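PDB 1B65: protein (aminopeptidase) from Ochrobactrum anthropi, which probably releases amino-terminal residues as a serine L-aminopeptidase and D-Ala-esterase/amidase, using a variant of the Ntn hydrolase fold. Local coordinates for residues Lys9-Asp14 and Pro25-Thr30; Leu17-Val22 and Ser331-Val336; Gln40-Asn45 and Glu160-Lys165; Ile62-Gln67 and Ile293-Ala298. All blocks are in the same frame, centred on the assembly; numbering follows the deposited sequence.

Contact 1: residues Lys9-Asp14 and Pro25-Thr30; sequences KPRARD and PYNAIT
R11 reaches the loop 25-30 with its guanidinium and grips two consecutive carbonyls there, while D14 OD2 holds the R11 backbone N through its anti lone pair (2.6 Å). The first carbonyl is that of Y26, whose O accepts from R11 NH1 at 3.1 Å with the donor tilted out of the carbonyl plane. At N27 the carbonyl O takes R11 NH2 at 2.9 Å, near the guanidinium plane, with an N-H...O angle of 153°; a weak bond from R11 NH1 reaches the same O at 3.3 Å. A bend at chi3 (81°) turns the R11 head toward this pair, while R11 NE keeps a salt bridge to E177. The N27 side chain, with CG anti to its backbone N (chi1 -172°), puts CB 3.6 Å from R11 NH1 and ND2 over one face of the R11 guanidinium. The N27 amide stands almost perpendicular to the R13 guanidinium, ND2 lying 3.9 Å from R13 NE. Both groups are fixed by others: N27 OD1 accepts from S199 N, N27 ND2 and R13 NE meet E334, and R13 NH2 bonds T20 O. One guanidinium bridging successive main-chain carbonyls thus ties the N-terminal arm to the loop that leads into strand 36-43.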
loop_
_atom_site.group_PDB
_atom_site.type_symbol
_atom_site.label_atom_id
_atom_site.label_comp_id
_atom_site.label_asym_id
_atom_site.label_seq_id
_atom_site.Cartn_x
_atom_site.Cartn_y
_atom_site.Cartn_z
ATOM N N LYS A 9 -43.396 1.238 -4.877
ATOM C CA LYS A 9 -42.118 0.784 -5.482
ATOM C C LYS A 9 -41.667 -0.504 -4.790
ATOM O O LYS A 9 -41.161 -0.506 -3.678
ATOM C CB LYS A 9 -40.994 1.818 -5.414
ATOM C CG LYS A 9 -40.859 2.765 -6.596
ATOM C CD LYS A 9 -39.452 2.786 -7.180
ATOM C CE LYS A 9 -39.027 4.154 -7.682
ATOM N NZ LYS A 9 -39.212 4.280 -9.155
ATOM N N PRO A 10 -41.854 -1.613 -5.482
ATOM C CA PRO A 10 -41.283 -2.879 -5.037
ATOM C C PRO A 10 -39.754 -2.701 -5.050
ATOM O O PRO A 10 -39.233 -1.971 -5.893
ATOM C CB PRO A 10 -41.620 -3.869 -6.136
ATOM C CG PRO A 10 -41.813 -3.028 -7.354
ATOM C CD PRO A 10 -42.410 -1.738 -6.847
ATOM N N ARG A 11 -39.080 -3.423 -4.173
ATOM C CA ARG A 11 -37.603 -3.472 -4.210
ATOM C C ARG A 11 -37.262 -4.848 -4.736
ATOM O O ARG A 11 -38.198 -5.637 -5.024
ATOM C CB ARG A 11 -37.033 -3.193 -2.814
ATOM C CG ARG A 11 -37.372 -1.782 -2.330
ATOM C CD ARG A 11 -36.866 -1.616 -0.887
ATOM N NE ARG A 11 -35.412 -1.326 -0.927
ATOM C CZ ARG A 11 -34.711 -1.315 0.234
ATOM N NH1 ARG A 11 -35.323 -1.583 1.369
ATOM N NH2 ARG A 11 -33.423 -1.025 0.179
ATOM N N ALA A 12 -35.988 -5.250 -4.857
ATOM C CA ALA A 12 -35.677 -6.528 -5.468
ATOM C C ALA A 12 -36.346 -7.689 -4.746
ATOM O O ALA A 12 -36.842 -8.584 -5.421
ATOM C CB ALA A 12 -34.183 -6.839 -5.550
ATOM N N ARG A 13 -36.345 -7.723 -3.404
ATOM C CA ARG A 13 -36.954 -8.855 -2.711
ATOM C C ARG A 13 -38.438 -8.962 -3.058
ATOM O O ARG A 13 -38.971 -10.070 -3.086
ATOM C CB ARG A 13 -36.849 -8.755 -1.185
ATOM C CG ARG A 13 -35.419 -9.059 -0.747
ATOM C CD ARG A 13 -35.305 -8.857 0.783
ATOM N NE ARG A 13 -33.882 -8.985 1.117
ATOM C CZ ARG A 13 -33.377 -9.928 1.872
ATOM N NH1 ARG A 13 -34.188 -10.827 2.432
ATOM N NH2 ARG A 13 -32.075 -9.942 2.108
ATOM N N ASP A 14 -39.114 -7.849 -3.248
ATOM C CA ASP A 14 -40.527 -7.837 -3.601
ATOM C C ASP A 14 -40.836 -8.520 -4.916
ATOM O O ASP A 14 -41.977 -8.969 -5.115
ATOM C CB ASP A 14 -40.983 -6.371 -3.690
ATOM C CG ASP A 14 -40.864 -5.713 -2.329
ATOM O OD1 ASP A 14 -41.383 -6.331 -1.373
ATOM O OD2 ASP A 14 -40.270 -4.628 -2.200
ATOM N N PRO A 25 -34.372 -3.351 9.899
ATOM C CA PRO A 25 -35.757 -2.945 9.737
ATOM C C PRO A 25 -36.118 -2.357 8.409
ATOM O O PRO A 25 -37.170 -2.683 7.832
ATOM C CB PRO A 25 -35.975 -1.947 10.870
ATOM C CG PRO A 25 -35.020 -2.390 11.928
ATOM C CD PRO A 25 -33.792 -2.910 11.204
ATOM N N TYR A 26 -35.250 -1.493 7.843
ATOM C CA TYR A 26 -35.545 -0.844 6.583
ATOM C C TYR A 26 -34.766 -1.453 5.426
ATOM O O TYR A 26 -34.896 -0.940 4.321
ATOM C CB TYR A 26 -35.229 0.683 6.661
ATOM C CG TYR A 26 -36.170 1.340 7.655
ATOM C CD1 TYR A 26 -37.530 1.442 7.339
ATOM C CD2 TYR A 26 -35.742 1.785 8.897
ATOM C CE1 TYR A 26 -38.414 2.025 8.231
ATOM C CE2 TYR A 26 -36.624 2.388 9.786
ATOM C CZ TYR A 26 -37.954 2.476 9.449
ATOM O OH TYR A 26 -38.875 3.059 10.317
ATOM N N ASN A 27 -33.912 -2.437 5.693
ATOM C CA ASN A 27 -33.074 -3.046 4.665
ATOM C C ASN A 27 -32.294 -1.919 3.952
ATOM O O ASN A 27 -32.321 -1.733 2.733
ATOM C CB ASN A 27 -33.836 -3.891 3.639
ATOM C CG ASN A 27 -32.890 -4.649 2.706
ATOM O OD1 ASN A 27 -31.713 -4.893 2.972
ATOM N ND2 ASN A 27 -33.431 -5.110 1.586
ATOM N N ALA A 28 -31.630 -1.129 4.806
ATOM C CA ALA A 28 -30.892 0.031 4.309
ATOM C C ALA A 28 -29.755 0.410 5.226
ATOM O O ALA A 28 -29.746 0.012 6.385
ATOM C CB ALA A 28 -31.808 1.266 4.249
ATOM N N ILE A 29 -28.872 1.306 4.717
ATOM C CA ILE A 29 -27.732 1.701 5.562
ATOM C C ILE A 29 -28.105 2.440 6.827
ATOM O O ILE A 29 -27.400 2.415 7.853
ATOM C CB ILE A 29 -26.728 2.503 4.675
ATOM C CG1 ILE A 29 -25.406 2.588 5.465
ATOM C CG2 ILE A 29 -27.285 3.877 4.361
ATOM C CD1 ILE A 29 -24.213 3.059 4.626
ATOM N N THR A 30 -29.301 3.043 6.898
ATOM C CA THR A 30 -29.802 3.672 8.122
ATOM C C THR A 30 -30.191 2.652 9.185
ATOM O O THR A 30 -30.456 3.068 10.312
ATOM C CB THR A 30 -31.041 4.544 7.816
ATOM O OG1 THR A 30 -31.945 3.701 7.101
ATOM C CG2 THR A 30 -30.604 5.742 6.978
#

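Contact 2: residues Leu17-Val22 and Ser331-Val336; sequences LPFTGV and SVEEAV
A carboxylate lies stacked against the phenyl ring of F19 here: the planes of E334 and F19 are only 10° apart, with E334 CD 3.9 Å from F19 CG. The same glutamate starts the overlap with its aliphatic part, E334 CB making a CH-pi contact 3.9 Å from the F19 ring centroid and 23° off the normal. Its chain, extended from the backbone outward (chi1 -179°), then carries the carboxylate past the ring until OE1 is 3.8 Å from F19 CB. E333, one residue earlier on the helix, meets the ring differently, its CG approaching the edge at F19 CE1 from 4.1 Å. T20 runs past E334 in the opposite direction, and its OG1 stays 3.9 Å from E334 OE1. The buried acid probably keeps its charge, since OE1 forms a salt bridge with R200 in addition to that of OE2 with R13; E333 likewise pairs with R279. Facing the other way, S331 and A335 pack on strand 207-217. The contact thus lays an irregular N-terminal segment across the outer side of helix 322-342, whose inner side rests on the six-stranded sheet, the helix-on-sheet layering of an Ntn hydrolase fold.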
loop_
_atom_site.group_PDB
_atom_site.type_symbol
_atom_site.label_atom_id
_atom_site.label_comp_id
_atom_site.label_asym_id
_atom_site.label_seq_id
_atom_site.Cartn_x
_atom_site.Cartn_y
_atom_site.Cartn_z
ATOM N N LEU A 17 -36.771 -11.981 -6.230
ATOM C CA LEU A 17 -35.350 -12.346 -6.431
ATOM C C LEU A 17 -34.903 -13.040 -5.154
ATOM O O LEU A 17 -35.347 -12.652 -4.056
ATOM C CB LEU A 17 -34.486 -11.135 -6.756
ATOM C CG LEU A 17 -34.401 -10.778 -8.243
ATOM C CD1 LEU A 17 -35.772 -10.435 -8.804
ATOM C CD2 LEU A 17 -33.472 -9.589 -8.438
ATOM N N PRO A 18 -34.104 -14.087 -5.268
ATOM C CA PRO A 18 -33.727 -14.935 -4.165
ATOM C C PRO A 18 -32.646 -14.413 -3.241
ATOM O O PRO A 18 -31.632 -15.075 -3.060
ATOM C CB PRO A 18 -33.239 -16.236 -4.827
ATOM C CG PRO A 18 -32.757 -15.791 -6.166
ATOM C CD PRO A 18 -33.575 -14.590 -6.560
ATOM N N PHE A 19 -32.875 -13.265 -2.619
ATOM C CA PHE A 19 -31.896 -12.765 -1.689
ATOM C C PHE A 19 -31.919 -13.440 -0.328
ATOM O O PHE A 19 -32.784 -13.844 0.388
ATOM C CB PHE A 19 -32.027 -11.248 -1.500
ATOM C CG PHE A 19 -31.383 -10.564 -2.679
ATOM C CD1 PHE A 19 -30.004 -10.573 -2.831
ATOM C CD2 PHE A 19 -32.143 -9.944 -3.649
ATOM C CE1 PHE A 19 -29.395 -9.965 -3.918
ATOM C CE2 PHE A 19 -31.550 -9.315 -4.717
ATOM C CZ PHE A 19 -30.171 -9.324 -4.883
ATOM N N THR A 20 -30.755 -13.593 0.190
ATOM C CA THR A 20 -29.747 -13.652 1.132
ATOM C C THR A 20 -30.212 -13.068 2.467
ATOM O O THR A 20 -30.609 -11.913 2.569
ATOM C CB THR A 20 -28.637 -12.711 0.547
ATOM O OG1 THR A 20 -29.357 -11.648 -0.110
ATOM C CG2 THR A 20 -27.788 -13.347 -0.518
ATOM N N GLY A 21 -30.338 -13.818 3.531
ATOM C CA GLY A 21 -30.523 -13.462 4.885
ATOM C C GLY A 21 -31.439 -12.399 5.445
ATOM O O GLY A 21 -32.097 -11.569 4.792
ATOM N N VAL A 22 -31.313 -12.255 6.770
ATOM C CA VAL A 22 -32.135 -11.315 7.539
ATOM C C VAL A 22 -31.593 -9.901 7.438
ATOM O O VAL A 22 -30.401 -9.670 7.630
ATOM C CB VAL A 22 -32.111 -11.800 9.010
ATOM C CG1 VAL A 22 -32.874 -10.821 9.896
ATOM C CG2 VAL A 22 -32.772 -13.175 8.988
ATOM N N SER A 331 -24.762 -7.850 1.068
ATOM C CA SER A 331 -25.404 -6.532 1.109
ATOM C C SER A 331 -24.982 -5.695 -0.076
ATOM O O SER A 331 -25.794 -4.928 -0.571
ATOM C CB SER A 331 -25.184 -5.902 2.504
ATOM O OG SER A 331 -23.874 -5.386 2.544
ATOM N N VAL A 332 -23.721 -5.814 -0.532
ATOM C CA VAL A 332 -23.324 -5.031 -1.709
ATOM C C VAL A 332 -24.070 -5.534 -2.939
ATOM O O VAL A 332 -24.565 -4.706 -3.692
ATOM C CB VAL A 332 -21.801 -5.115 -1.946
ATOM C CG1 VAL A 332 -21.427 -4.464 -3.278
ATOM C CG2 VAL A 332 -21.107 -4.371 -0.795
ATOM N N GLU A 333 -24.156 -6.853 -3.138
ATOM C CA GLU A 333 -24.883 -7.371 -4.279
ATOM C C GLU A 333 -26.353 -6.934 -4.252
ATOM O O GLU A 333 -26.850 -6.471 -5.285
ATOM C CB GLU A 333 -24.864 -8.899 -4.291
ATOM C CG GLU A 333 -25.601 -9.492 -5.480
ATOM C CD GLU A 333 -25.651 -11.010 -5.418
ATOM O OE1 GLU A 333 -25.348 -11.567 -4.363
ATOM O OE2 GLU A 333 -25.978 -11.662 -6.420
ATOM N N GLU A 334 -27.015 -7.043 -3.080
ATOM C CA GLU A 334 -28.408 -6.578 -3.061
ATOM C C GLU A 334 -28.561 -5.083 -3.247
ATOM O O GLU A 334 -29.514 -4.624 -3.929
ATOM C CB GLU A 334 -29.085 -7.068 -1.764
ATOM C CG GLU A 334 -30.575 -6.608 -1.722
ATOM C CD GLU A 334 -31.291 -7.302 -0.576
ATOM O OE1 GLU A 334 -30.732 -8.064 0.217
ATOM O OE2 GLU A 334 -32.533 -7.118 -0.455
ATOM N N ALA A 335 -27.668 -4.224 -2.797
ATOM C CA ALA A 335 -27.711 -2.787 -2.978
ATOM C C ALA A 335 -27.595 -2.446 -4.470
ATOM O O ALA A 335 -28.354 -1.622 -4.969
ATOM C CB ALA A 335 -26.591 -2.124 -2.144
ATOM N N VAL A 336 -26.701 -3.140 -5.199
ATOM C CA VAL A 336 -26.597 -2.921 -6.638
ATOM C C VAL A 336 -27.900 -3.307 -7.360
ATOM O O VAL A 336 -28.421 -2.531 -8.180
ATOM C CB VAL A 336 -25.416 -3.697 -7.219
ATOM C CG1 VAL A 336 -25.414 -3.687 -8.751
ATOM C CG2 VAL A 336 -24.064 -3.074 -6.764
#

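Contact 3: residues Gln40-Asn45 and Glu160-Lys165; sequences QTIIEN and EADVRK
Q40 leaves the strand with CG turned away from its own N and then folds at chi2 (74°), turning its amide across the first turns of helix 160-168 to meet D162 and K165. D162, with CG beside its own backbone N, swings its carboxylate toward the strand although its CB does not point there. Q40 NE2 donates to D162 OD1 over 3.0 Å, nearly straight at 172°. The oxygen lies in the amide plane, but the donor comes to its anti side, 20° out of the carboxylate plane. D162 OD2 accepts from T159 N just before the helix, which steadies the acid, and the tip of I42, CD1, rests 3.5 Å from this oxygen. The aliphatic chain of Q40 also lies on the helix backbone, CB 3.3 Å from D162 O. K165 crosses the Q40 side chain at about a right angle; its CD is placed a very short 3.0 Å from Q40 OE1, so the detail of this exposed, awkwardly bent chain is doubtful. The side chains of Q40 and I42 face the helix, whereas T41 between them bonds G181 on the other side. Such alternation is characteristic of a beta strand, here an edge strand of the four-stranded mixed sheet within this chain; the axes of strand 40-43 and helix 160-165 approach to 8.2 Å.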
loop_
_atom_site.group_PDB
_atom_site.type_symbol
_atom_site.label_atom_id
_atom_site.label_comp_id
_atom_site.label_asym_id
_atom_site.label_seq_id
_atom_site.Cartn_x
_atom_site.Cartn_y
_atom_site.Cartn_z
ATOM N N GLN A 40 -30.026 15.372 -2.478
ATOM C CA GLN A 40 -30.472 16.526 -3.259
ATOM C C GLN A 40 -30.535 15.998 -4.693
ATOM O O GLN A 40 -29.517 15.449 -5.159
ATOM C CB GLN A 40 -29.648 17.790 -3.103
ATOM C CG GLN A 40 -29.905 18.809 -4.216
ATOM C CD GLN A 40 -31.248 19.481 -4.028
ATOM O OE1 GLN A 40 -32.204 18.928 -3.487
ATOM N NE2 GLN A 40 -31.341 20.720 -4.511
ATOM N N THR A 41 -31.680 16.088 -5.361
ATOM C CA THR A 41 -31.786 15.489 -6.706
ATOM C C THR A 41 -32.141 16.549 -7.726
ATOM O O THR A 41 -33.151 17.252 -7.533
ATOM C CB THR A 41 -32.880 14.404 -6.635
ATOM O OG1 THR A 41 -32.472 13.389 -5.680
ATOM C CG2 THR A 41 -33.130 13.744 -7.998
ATOM N N ILE A 42 -31.377 16.629 -8.803
ATOM C CA ILE A 42 -31.621 17.636 -9.839
ATOM C C ILE A 42 -32.028 16.933 -11.112
ATOM O O ILE A 42 -31.219 16.164 -11.657
ATOM C CB ILE A 42 -30.350 18.488 -10.081
ATOM C CG1 ILE A 42 -29.927 19.197 -8.787
ATOM C CG2 ILE A 42 -30.603 19.495 -11.202
ATOM C CD1 ILE A 42 -28.500 19.735 -8.796
ATOM N N ILE A 43 -33.305 17.018 -11.531
ATOM C CA ILE A 43 -33.686 16.345 -12.768
ATOM C C ILE A 43 -34.301 17.406 -13.686
ATOM O O ILE A 43 -35.415 17.845 -13.367
ATOM C CB ILE A 43 -34.728 15.229 -12.558
ATOM C CG1 ILE A 43 -34.057 14.092 -11.776
ATOM C CG2 ILE A 43 -35.188 14.667 -13.910
ATOM C CD1 ILE A 43 -34.902 12.879 -11.478
ATOM N N GLU A 44 -33.603 17.834 -14.720
ATOM C CA GLU A 44 -34.108 18.841 -15.642
ATOM C C GLU A 44 -34.106 18.202 -17.017
ATOM O O GLU A 44 -33.368 17.231 -17.214
ATOM C CB GLU A 44 -33.258 20.122 -15.660
ATOM C CG GLU A 44 -33.344 20.817 -14.325
ATOM C CD GLU A 44 -32.407 21.954 -14.061
ATOM O OE1 GLU A 44 -31.695 22.392 -14.990
ATOM O OE2 GLU A 44 -32.396 22.392 -12.895
ATOM N N ASN A 45 -35.001 18.625 -17.918
ATOM C CA ASN A 45 -35.056 17.950 -19.204
ATOM C C ASN A 45 -34.935 18.968 -20.349
ATOM O O ASN A 45 -35.198 18.607 -21.481
ATOM C CB ASN A 45 -36.330 17.100 -19.321
ATOM C CG ASN A 45 -36.126 15.771 -18.591
ATOM O OD1 ASN A 45 -35.348 14.922 -19.035
ATOM N ND2 ASN A 45 -36.787 15.604 -17.457
ATOM N N GLU A 160 -23.211 25.118 -4.281
ATOM C CA GLU A 160 -23.056 24.981 -2.831
ATOM C C GLU A 160 -24.382 24.711 -2.133
ATOM O O GLU A 160 -24.482 23.909 -1.200
ATOM C CB GLU A 160 -22.411 26.240 -2.250
ATOM C CG GLU A 160 -22.160 26.101 -0.763
ATOM C CD GLU A 160 -21.329 27.211 -0.157
ATOM O OE1 GLU A 160 -20.950 28.182 -0.827
ATOM O OE2 GLU A 160 -21.068 27.078 1.055
ATOM N N ALA A 161 -25.434 25.422 -2.567
ATOM C CA ALA A 161 -26.742 25.258 -1.969
ATOM C C ALA A 161 -27.255 23.837 -2.194
ATOM O O ALA A 161 -27.870 23.317 -1.267
ATOM C CB ALA A 161 -27.722 26.291 -2.543
ATOM N N ASP A 162 -26.973 23.230 -3.337
ATOM C CA ASP A 162 -27.444 21.842 -3.563
ATOM C C ASP A 162 -26.768 20.894 -2.569
ATOM O O ASP A 162 -27.390 19.941 -2.064
ATOM C CB ASP A 162 -27.091 21.392 -4.983
ATOM C CG ASP A 162 -27.913 22.088 -6.048
ATOM O OD1 ASP A 162 -29.145 22.198 -5.847
ATOM O OD2 ASP A 162 -27.317 22.517 -7.055
ATOM N N VAL A 163 -25.452 21.114 -2.339
ATOM C CA VAL A 163 -24.842 20.190 -1.376
ATOM C C VAL A 163 -25.288 20.436 0.043
ATOM O O VAL A 163 -25.571 19.448 0.747
ATOM C CB VAL A 163 -23.353 19.887 -1.606
ATOM C CG1 VAL A 163 -22.753 20.595 -2.773
ATOM C CG2 VAL A 163 -22.558 19.713 -0.333
ATOM N N ARG A 164 -25.512 21.683 0.475
ATOM C CA ARG A 164 -25.996 21.963 1.799
ATOM C C ARG A 164 -27.399 21.366 2.003
ATOM O O ARG A 164 -27.706 20.930 3.100
ATOM C CB ARG A 164 -26.164 23.464 2.089
ATOM C CG ARG A 164 -24.869 24.189 2.385
ATOM C CD ARG A 164 -25.258 25.512 3.088
ATOM N NE ARG A 164 -24.235 25.914 3.978
ATOM C CZ ARG A 164 -23.915 26.187 5.200
ATOM N NH1 ARG A 164 -24.745 26.161 6.237
ATOM N NH2 ARG A 164 -22.642 26.536 5.344
ATOM N N LYS A 165 -28.231 21.417 0.977
ATOM C CA LYS A 165 -29.551 20.812 1.053
ATOM C C LYS A 165 -29.471 19.314 1.335
ATOM O O LYS A 165 -30.209 18.811 2.194
ATOM C CB LYS A 165 -30.316 21.053 -0.251
ATOM C CG LYS A 165 -31.816 21.064 0.043
ATOM C CD LYS A 165 -32.477 19.871 -0.619
ATOM C CE LYS A 165 -33.809 20.306 -1.252
ATOM N NZ LYS A 165 -34.884 19.982 -0.252
#

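Contact 4: residues Ile62-Gln67 and Ile293-Ala298; sequences ILPHMQ and IAFSTA
P64 and F295 cross at about a right angle, P64 CG lying 3.7 Å from F295 CE1 in a fully buried setting. F295 holds CG between its backbone N and carbonyl carbon (chi1 64°), and this rotamer projects the ring off strand 289-296 toward the proline. I62 approaches the ring edge, CG2 being 4.5 Å from F295 CZ. V74, A76, V254 and A256 also pack against F295, so the ring belongs to the hydrophobic interior. At this point the end of strand 56-63, from the four-stranded sheet, meets the end of strand 289-296, from the six-stranded sheet, and the two sheets of the Ntn-type fold are joined through side chains. Further along, the chemistry turns polar. H65 has a left-handed backbone conformation, and its CG sits beside the backbone N (chi1 -64°), which swings the imidazole back so that CE1 lies 3.3 Å from T297 O, near the ring plane. One water, also in that plane, is hydrogen-bonded to H65 NE2 at 2.8 Å and to A298 O at 3.0 Å. A second water hovers over a ring face toward its rim, accepting from H65 N at 2.8 Å and bonded to T297 OG1 at 3.2 Å. Around T297, S296 OG accepts from A298 N at 3.1 Å in an ST turn.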
loop_
_atom_site.group_PDB
_atom_site.type_symbol
_atom_site.label_atom_id
_atom_site.label_comp_id
_atom_site.label_asym_id
_atom_site.label_seq_id
_atom_site.Cartn_x
_atom_site.Cartn_y
_atom_site.Cartn_z
ATOM N N ILE A 62 -24.071 10.908 3.633
ATOM C CA ILE A 62 -24.278 9.881 4.665
ATOM C C ILE A 62 -23.594 10.419 5.923
ATOM O O ILE A 62 -22.366 10.596 5.918
ATOM C CB ILE A 62 -23.595 8.578 4.189
ATOM C CG1 ILE A 62 -24.230 8.125 2.861
ATOM C CG2 ILE A 62 -23.762 7.509 5.276
ATOM C CD1 ILE A 62 -23.269 7.361 1.985
ATOM N N LEU A 63 -24.301 10.600 7.014
ATOM C CA LEU A 63 -23.656 11.163 8.214
ATOM C C LEU A 63 -23.771 10.222 9.394
ATOM O O LEU A 63 -24.884 9.943 9.843
ATOM C CB LEU A 63 -24.427 12.427 8.584
ATOM C CG LEU A 63 -23.820 13.671 9.174
ATOM C CD1 LEU A 63 -24.756 14.378 10.172
ATOM C CD2 LEU A 63 -22.387 13.572 9.673
ATOM N N PRO A 64 -22.658 9.737 9.896
ATOM C CA PRO A 64 -22.643 8.870 11.082
ATOM C C PRO A 64 -22.886 9.696 12.341
ATOM O O PRO A 64 -22.606 10.901 12.343
ATOM C CB PRO A 64 -21.238 8.306 11.096
ATOM C CG PRO A 64 -20.591 8.693 9.806
ATOM C CD PRO A 64 -21.289 9.956 9.329
ATOM N N HIS A 65 -23.431 9.133 13.412
ATOM C CA HIS A 65 -23.680 9.810 14.678
ATOM C C HIS A 65 -24.359 11.144 14.448
ATOM O O HIS A 65 -23.966 12.192 14.966
ATOM C CB HIS A 65 -22.352 10.020 15.428
ATOM C CG HIS A 65 -21.704 8.726 15.810
ATOM N ND1 HIS A 65 -22.331 7.773 16.589
ATOM C CD2 HIS A 65 -20.451 8.262 15.544
ATOM C CE1 HIS A 65 -21.484 6.765 16.783
ATOM N NE2 HIS A 65 -20.367 7.031 16.157
ATOM N N MET A 66 -25.478 11.133 13.698
ATOM C CA MET A 66 -26.067 12.405 13.284
ATOM C C MET A 66 -26.623 13.232 14.419
ATOM O O MET A 66 -26.755 14.453 14.292
ATOM C CB MET A 66 -27.056 12.182 12.121
ATOM C CG MET A 66 -28.257 11.450 12.597
ATOM S SD MET A 66 -29.452 11.194 11.223
ATOM C CE MET A 66 -29.863 9.513 11.690
ATOM N N GLN A 67 -26.853 12.628 15.567
ATOM C CA GLN A 67 -27.341 13.346 16.729
ATOM C C GLN A 67 -26.275 14.115 17.508
ATOM O O GLN A 67 -26.673 15.008 18.280
ATOM C CB GLN A 67 -27.947 12.324 17.711
ATOM C CG GLN A 67 -27.044 11.695 18.724
ATOM C CD GLN A 67 -26.245 10.489 18.338
ATOM O OE1 GLN A 67 -26.159 10.076 17.172
ATOM N NE2 GLN A 67 -25.598 9.796 19.261
ATOM N N ILE A 293 -15.411 2.156 0.864
ATOM C CA ILE A 293 -14.997 2.657 2.183
ATOM C C ILE A 293 -15.860 1.934 3.206
ATOM O O ILE A 293 -17.042 1.736 2.917
ATOM C CB ILE A 293 -15.108 4.182 2.281
ATOM C CG1 ILE A 293 -14.685 4.617 3.687
ATOM C CG2 ILE A 293 -16.491 4.691 1.865
ATOM C CD1 ILE A 293 -14.581 6.160 3.771
ATOM N N ALA A 294 -15.276 1.520 4.306
ATOM C CA ALA A 294 -16.081 0.824 5.336
ATOM C C ALA A 294 -15.823 1.567 6.656
ATOM O O ALA A 294 -14.676 1.943 6.883
ATOM C CB ALA A 294 -15.601 -0.608 5.460
ATOM N N PHE A 295 -16.814 1.829 7.488
ATOM C CA PHE A 295 -16.563 2.490 8.773
ATOM C C PHE A 295 -17.401 1.815 9.857
ATOM O O PHE A 295 -18.402 1.131 9.570
ATOM C CB PHE A 295 -16.826 3.974 8.708
ATOM C CG PHE A 295 -18.252 4.410 8.438
ATOM C CD1 PHE A 295 -19.165 4.618 9.454
ATOM C CD2 PHE A 295 -18.636 4.643 7.132
ATOM C CE1 PHE A 295 -20.449 5.043 9.172
ATOM C CE2 PHE A 295 -19.912 5.079 6.829
ATOM C CZ PHE A 295 -20.825 5.288 7.850
ATOM N N SER A 296 -16.956 1.980 11.095
ATOM C CA SER A 296 -17.719 1.426 12.223
ATOM C C SER A 296 -18.184 2.596 13.095
ATOM O O SER A 296 -17.499 3.610 13.234
ATOM C CB SER A 296 -16.769 0.507 13.017
ATOM O OG SER A 296 -17.338 0.232 14.306
ATOM N N THR A 297 -19.350 2.433 13.695
ATOM C CA THR A 297 -19.938 3.483 14.561
ATOM C C THR A 297 -19.689 3.068 16.002
ATOM O O THR A 297 -20.151 3.765 16.895
ATOM C CB THR A 297 -21.331 3.204 13.950
ATOM O OG1 THR A 297 -21.850 4.158 13.026
ATOM C CG2 THR A 297 -22.136 2.286 14.733
ATOM N N ALA A 298 -18.973 1.959 16.242
ATOM C CA ALA A 298 -18.603 1.578 17.616
ATOM C C ALA A 298 -17.502 2.472 18.170
ATOM O O ALA A 298 -16.926 3.307 17.460
ATOM C CB ALA A 298 -18.149 0.109 17.633
HETATM O O HOH W 1 -17.730 5.999 16.457
HETATM O O HOH W 2 -23.803 6.494 14.102
#

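Overall arrangement
Contact 4 is the truly buried one; contacts 1, 2 and 3 are only partly so, and contact 3 lies on the opposite side of the chain's centre from contact 2. Contacts 1 and 2 form one continuous patch, where the R13-E334 salt bridge ties the N-terminal arm to helix 322-342, while A12 on F19 packs the arm on itself. Contacts 3 and 4 involve neighbouring strands of one sheet, 36-43 and 56-63, but face a helix and the second sheet respectively. Chemistry follows place: a guanidinium on main-chain carbonyls in contact 1, a phenyl ring stacked on a glutamate in contact 2, a single amide-acid bond in contact 3, and apolar rings with bridging waters in contact 4.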